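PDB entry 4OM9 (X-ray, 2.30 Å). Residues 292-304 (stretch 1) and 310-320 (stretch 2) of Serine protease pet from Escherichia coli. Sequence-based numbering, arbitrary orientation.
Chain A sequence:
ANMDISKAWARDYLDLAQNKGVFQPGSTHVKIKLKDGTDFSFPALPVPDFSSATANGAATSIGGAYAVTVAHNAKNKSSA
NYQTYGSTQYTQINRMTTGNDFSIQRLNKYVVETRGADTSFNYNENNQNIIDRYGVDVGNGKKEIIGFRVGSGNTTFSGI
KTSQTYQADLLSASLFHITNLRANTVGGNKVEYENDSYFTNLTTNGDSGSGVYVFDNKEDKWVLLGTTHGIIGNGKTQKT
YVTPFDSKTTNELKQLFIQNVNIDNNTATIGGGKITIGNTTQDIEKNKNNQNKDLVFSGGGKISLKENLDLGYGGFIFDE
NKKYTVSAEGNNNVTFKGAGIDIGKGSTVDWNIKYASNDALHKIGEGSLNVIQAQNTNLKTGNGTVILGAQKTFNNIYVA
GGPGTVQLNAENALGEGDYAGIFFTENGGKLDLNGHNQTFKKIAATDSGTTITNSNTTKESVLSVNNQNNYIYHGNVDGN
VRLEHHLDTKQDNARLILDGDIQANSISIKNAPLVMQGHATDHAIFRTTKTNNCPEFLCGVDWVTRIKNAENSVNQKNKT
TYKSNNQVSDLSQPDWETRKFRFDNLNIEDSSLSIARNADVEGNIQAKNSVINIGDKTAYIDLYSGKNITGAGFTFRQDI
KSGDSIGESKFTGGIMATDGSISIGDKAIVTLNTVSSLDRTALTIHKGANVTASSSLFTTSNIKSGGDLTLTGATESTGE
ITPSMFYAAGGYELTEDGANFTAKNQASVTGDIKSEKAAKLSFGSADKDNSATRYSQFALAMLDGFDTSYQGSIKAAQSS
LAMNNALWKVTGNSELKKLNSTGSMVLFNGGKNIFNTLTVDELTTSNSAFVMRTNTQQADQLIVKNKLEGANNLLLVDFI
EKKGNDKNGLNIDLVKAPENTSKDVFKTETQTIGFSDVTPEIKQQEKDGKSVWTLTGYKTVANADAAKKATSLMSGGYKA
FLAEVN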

# COMPACT_ATOMS: atom_id res chain seq x y z
N ASN A 292 -3.55 -39.74 -27.51
CA ASN A 292 -4.85 -39.09 -27.39
C ASN A 292 -4.87 -37.67 -27.86
O ASN A 292 -3.90 -36.93 -27.70
CB ASN A 292 -5.34 -39.11 -25.95
CG ASN A 292 -5.99 -40.43 -25.57
OD1 ASN A 292 -5.34 -41.46 -25.54
ND2 ASN A 292 -7.27 -40.38 -25.25
N LYS A 293 -6.01 -37.27 -28.42
CA LYS A 293 -6.31 -35.88 -28.70
C LYS A 293 -7.07 -35.21 -27.56
O LYS A 293 -7.51 -35.88 -26.62
CB LYS A 293 -7.11 -35.79 -29.99
CG LYS A 293 -6.41 -36.51 -31.13
CD LYS A 293 -7.10 -36.28 -32.45
CE LYS A 293 -6.68 -37.34 -33.45
NZ LYS A 293 -7.09 -36.88 -34.78
N ASP A 294 -7.22 -33.89 -27.62
CA ASP A 294 -8.16 -33.22 -26.74
C ASP A 294 -9.57 -33.53 -27.24
O ASP A 294 -9.81 -33.58 -28.45
CB ASP A 294 -7.93 -31.70 -26.68
CG ASP A 294 -6.53 -31.34 -26.22
OD1 ASP A 294 -6.08 -31.85 -25.17
OD2 ASP A 294 -5.85 -30.56 -26.95
N LEU A 295 -10.49 -33.75 -26.31
CA LEU A 295 -11.88 -33.82 -26.68
C LEU A 295 -12.43 -32.41 -26.60
O LEU A 295 -12.60 -31.86 -25.51
CB LEU A 295 -12.66 -34.77 -25.77
CG LEU A 295 -12.10 -36.19 -25.73
CD1 LEU A 295 -13.02 -37.14 -24.92
CD2 LEU A 295 -11.89 -36.72 -27.14
N VAL A 296 -12.68 -31.83 -27.76
CA VAL A 296 -13.12 -30.45 -27.86
C VAL A 296 -14.63 -30.43 -28.04
O VAL A 296 -15.13 -30.65 -29.14
CB VAL A 296 -12.43 -29.73 -29.02
CG1 VAL A 296 -12.81 -28.26 -29.05
CG2 VAL A 296 -10.92 -29.88 -28.91
N PHE A 297 -15.33 -30.19 -26.93
CA PHE A 297 -16.78 -30.26 -26.86
C PHE A 297 -17.44 -28.98 -27.32
O PHE A 297 -16.97 -27.90 -27.02
CB PHE A 297 -17.23 -30.58 -25.43
CG PHE A 297 -16.69 -31.88 -24.91
CD1 PHE A 297 -17.15 -33.09 -25.41
CD2 PHE A 297 -15.74 -31.90 -23.91
CE1 PHE A 297 -16.67 -34.29 -24.93
CE2 PHE A 297 -15.24 -33.10 -23.42
CZ PHE A 297 -15.71 -34.30 -23.94
N SER A 298 -18.55 -29.10 -28.04
CA SER A 298 -19.26 -27.91 -28.49
C SER A 298 -20.77 -28.13 -28.48
O SER A 298 -21.23 -29.26 -28.53
CB SER A 298 -18.80 -27.51 -29.89
OG SER A 298 -18.92 -28.59 -30.79
N GLY A 299 -21.52 -27.04 -28.37
CA GLY A 299 -22.97 -27.08 -28.43
C GLY A 299 -23.66 -27.21 -27.09
O GLY A 299 -24.88 -27.08 -27.01
N GLY A 300 -22.89 -27.46 -26.03
CA GLY A 300 -23.47 -27.71 -24.72
C GLY A 300 -23.95 -29.15 -24.62
O GLY A 300 -23.78 -29.93 -25.56
N GLY A 301 -24.55 -29.51 -23.50
CA GLY A 301 -25.12 -30.84 -23.35
C GLY A 301 -24.55 -31.62 -22.19
O GLY A 301 -23.90 -31.06 -21.31
N LYS A 302 -24.82 -32.91 -22.17
CA LYS A 302 -24.38 -33.74 -21.05
C LYS A 302 -23.32 -34.71 -21.51
O LYS A 302 -23.36 -35.21 -22.62
CB LYS A 302 -25.57 -34.48 -20.43
CG LYS A 302 -25.19 -35.44 -19.29
CD LYS A 302 -26.37 -36.31 -18.87
CE LYS A 302 -25.93 -37.46 -17.97
NZ LYS A 302 -27.08 -38.25 -17.44
N ILE A 303 -22.36 -34.94 -20.63
CA ILE A 303 -21.28 -35.89 -20.85
C ILE A 303 -21.39 -36.97 -19.79
O ILE A 303 -21.28 -36.68 -18.61
CB ILE A 303 -19.89 -35.21 -20.75
CG1 ILE A 303 -19.66 -34.25 -21.91
CG2 ILE A 303 -18.77 -36.25 -20.70
CD1 ILE A 303 -18.33 -33.56 -21.88
N SER A 304 -21.63 -38.20 -20.20
CA SER A 304 -21.74 -39.28 -19.23
C SER A 304 -20.64 -40.33 -19.37
O SER A 304 -20.41 -40.84 -20.46
CB SER A 304 -23.10 -39.96 -19.33
OG SER A 304 -23.20 -40.98 -18.36
N ASP A 310 -9.41 -42.20 -18.85
CA ASP A 310 -8.05 -41.72 -18.80
C ASP A 310 -7.71 -41.28 -20.20
O ASP A 310 -7.61 -42.12 -21.11
CB ASP A 310 -7.08 -42.82 -18.31
CG ASP A 310 -5.65 -42.27 -18.08
OD1 ASP A 310 -5.32 -41.20 -18.63
OD2 ASP A 310 -4.86 -42.92 -17.35
N LEU A 311 -7.55 -39.97 -20.37
CA LEU A 311 -7.36 -39.38 -21.69
C LEU A 311 -5.90 -39.29 -22.05
O LEU A 311 -5.55 -38.69 -23.05
CB LEU A 311 -7.99 -37.99 -21.77
CG LEU A 311 -9.44 -37.82 -22.24
CD1 LEU A 311 -9.59 -36.49 -22.96
CD2 LEU A 311 -9.93 -38.97 -23.12
N GLY A 312 -5.04 -39.89 -21.22
CA GLY A 312 -3.61 -39.79 -21.40
C GLY A 312 -3.14 -38.35 -21.53
O GLY A 312 -3.30 -37.53 -20.62
N TYR A 313 -2.60 -38.01 -22.69
CA TYR A 313 -2.07 -36.66 -22.90
C TYR A 313 -3.17 -35.68 -23.31
O TYR A 313 -2.96 -34.48 -23.29
CB TYR A 313 -0.96 -36.69 -23.95
CG TYR A 313 0.27 -37.48 -23.55
CD1 TYR A 313 0.83 -37.32 -22.30
CD2 TYR A 313 0.87 -38.37 -24.43
CE1 TYR A 313 1.96 -38.03 -21.92
CE2 TYR A 313 2.01 -39.08 -24.06
CZ TYR A 313 2.55 -38.89 -22.79
OH TYR A 313 3.68 -39.58 -22.40
N GLY A 314 -4.33 -36.19 -23.67
CA GLY A 314 -5.47 -35.33 -23.98
C GLY A 314 -6.19 -34.84 -22.73
O GLY A 314 -5.96 -35.36 -21.64
N GLY A 315 -7.06 -33.83 -22.89
CA GLY A 315 -7.94 -33.35 -21.84
C GLY A 315 -9.22 -32.75 -22.39
O GLY A 315 -9.45 -32.79 -23.60
N PHE A 316 -10.04 -32.18 -21.52
CA PHE A 316 -11.33 -31.60 -21.91
C PHE A 316 -11.25 -30.13 -22.29
O PHE A 316 -10.75 -29.30 -21.52
CB PHE A 316 -12.37 -31.74 -20.78
CG PHE A 316 -12.87 -33.14 -20.57
CD1 PHE A 316 -12.62 -34.14 -21.49
CD2 PHE A 316 -13.63 -33.45 -19.43
CE1 PHE A 316 -13.10 -35.43 -21.29
CE2 PHE A 316 -14.11 -34.74 -19.22
CZ PHE A 316 -13.85 -35.73 -20.15
N ILE A 317 -11.76 -29.80 -23.46
CA ILE A 317 -11.82 -28.42 -23.89
C ILE A 317 -13.25 -28.09 -24.25
O ILE A 317 -13.87 -28.80 -25.02
CB ILE A 317 -10.89 -28.15 -25.09
CG1 ILE A 317 -9.42 -28.37 -24.69
CG2 ILE A 317 -11.11 -26.74 -25.65
CD1 ILE A 317 -8.39 -28.04 -25.85
N PHE A 318 -13.75 -26.99 -23.70
CA PHE A 318 -15.14 -26.59 -23.88
C PHE A 318 -15.22 -25.27 -24.61
O PHE A 318 -14.38 -24.41 -24.39
CB PHE A 318 -15.86 -26.48 -22.53
CG PHE A 318 -16.01 -27.78 -21.82
CD1 PHE A 318 -15.01 -28.26 -21.00
CD2 PHE A 318 -17.16 -28.54 -21.99
CE1 PHE A 318 -15.16 -29.47 -20.36
CE2 PHE A 318 -17.31 -29.74 -21.35
CZ PHE A 318 -16.31 -30.20 -20.54
N ASP A 319 -16.23 -25.12 -25.46
CA ASP A 319 -16.41 -23.88 -26.21
C ASP A 319 -17.01 -22.80 -25.32
O ASP A 319 -17.05 -22.95 -24.10
CB ASP A 319 -17.28 -24.11 -27.45
CG ASP A 319 -18.67 -24.58 -27.09
OD1 ASP A 319 -18.89 -24.99 -25.94
OD2 ASP A 319 -19.56 -24.54 -27.97
N GLU A 320 -17.48 -21.72 -25.93
CA GLU A 320 -17.92 -20.54 -25.18
C GLU A 320 -19.44 -20.46 -25.01
O GLU A 320 -20.19 -21.01 -25.81
CB GLU A 320 -17.42 -19.26 -25.87
CG GLU A 320 -15.92 -19.21 -26.04
CD GLU A 320 -15.46 -17.99 -26.81
OE1 GLU A 320 -16.20 -17.52 -27.70
OE2 GLU A 320 -14.35 -17.48 -26.53
O HOH W 1 -2.12 -39.95 -24.89
O HOH W 2 -5.23 -43.05 -22.54

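The two stretches associate as neighbouring parallel strands, 294-298 beside 316-318, whose axes approach to 4.7 Å and cross at -25°; together they bury 770 Å². Leu295 pairs with Phe316, Val296 with Ile317 and Phe297 with Phe318.

Stretch 1 begins against the type II' turn from Leu311 to Gly314, which is closed by a hydrogen bond from Gly314 N to Leu311 O (2.9 Å). Asn292 points toward this turn, and its CB lies 2.9 Å from Leu311 O. One water accepts from both Asn292 N and Tyr313 N, at 3.0 Å each, and so bridges two backbone amides; a second donates to Asp310 O (2.9 Å) and, weakly, to Asn292 OD1 (3.4 Å). At Lys293 the side chain turns away and the backbone makes the contact: Lys293 O receives a CA-H...O contact from Gly314 CA at 3.4 Å. This closeness depends on glycine, since a CB at 314 would lie 2.0 Å from Lys293 O.

Asp294 uses its carboxylate to extend the backbone pairing, with OD1 accepting a hydrogen bond from Gly315 N at 3.2 Å. The regular parallel pattern follows, in which alternate residues of stretch 1 bond to the residues flanking their partner, while the side chains sort onto two faces. Leu295 N donates to Gly315 O (3.1 Å) and Leu295 O accepts from Ile317 N (3.0 Å, nearly linear at 170°), so that Phe316 is straddled. The Leu295 side chain shares one face with Phe316 and Phe297; its CG packs 3.8 Å from Leu311 CD1, and its CD1 meets the edge of the Phe316 ring at CE1, 4.0 Å away. Val296 lies on the opposite face with Ile317, where Val296 CG1 and Ile317 CG2 make an apolar contact at 4.1 Å.

Phe297 N then donates to Ile317 O (2.8 Å), while Phe297 O accepts a weak bond from Asp319 N (3.3 Å). Its side chain returns to the first face and meets two aromatic partners there. The ring edge is directed at the face of Phe316, with Phe297 CE2 3.4 Å from Phe316 CD1 and the planes at 75°, whereas it meets Phe318 obliquely, Phe297 CD2 lying 3.7 Å from Phe318 CE2.

Beyond the paired strands, Asp319 points back toward stretch 1. Its OD2 lies 3.6 Å from Ser298 CB and accepts a well-directed hydrogen bond from Gly299 N (3.2 Å, 164°), fastening the chain where strand 294-298 ends. After the glycine run, Ile303 rejoins the contact, its CD1 packing 4.0 Å from Phe318 CE2.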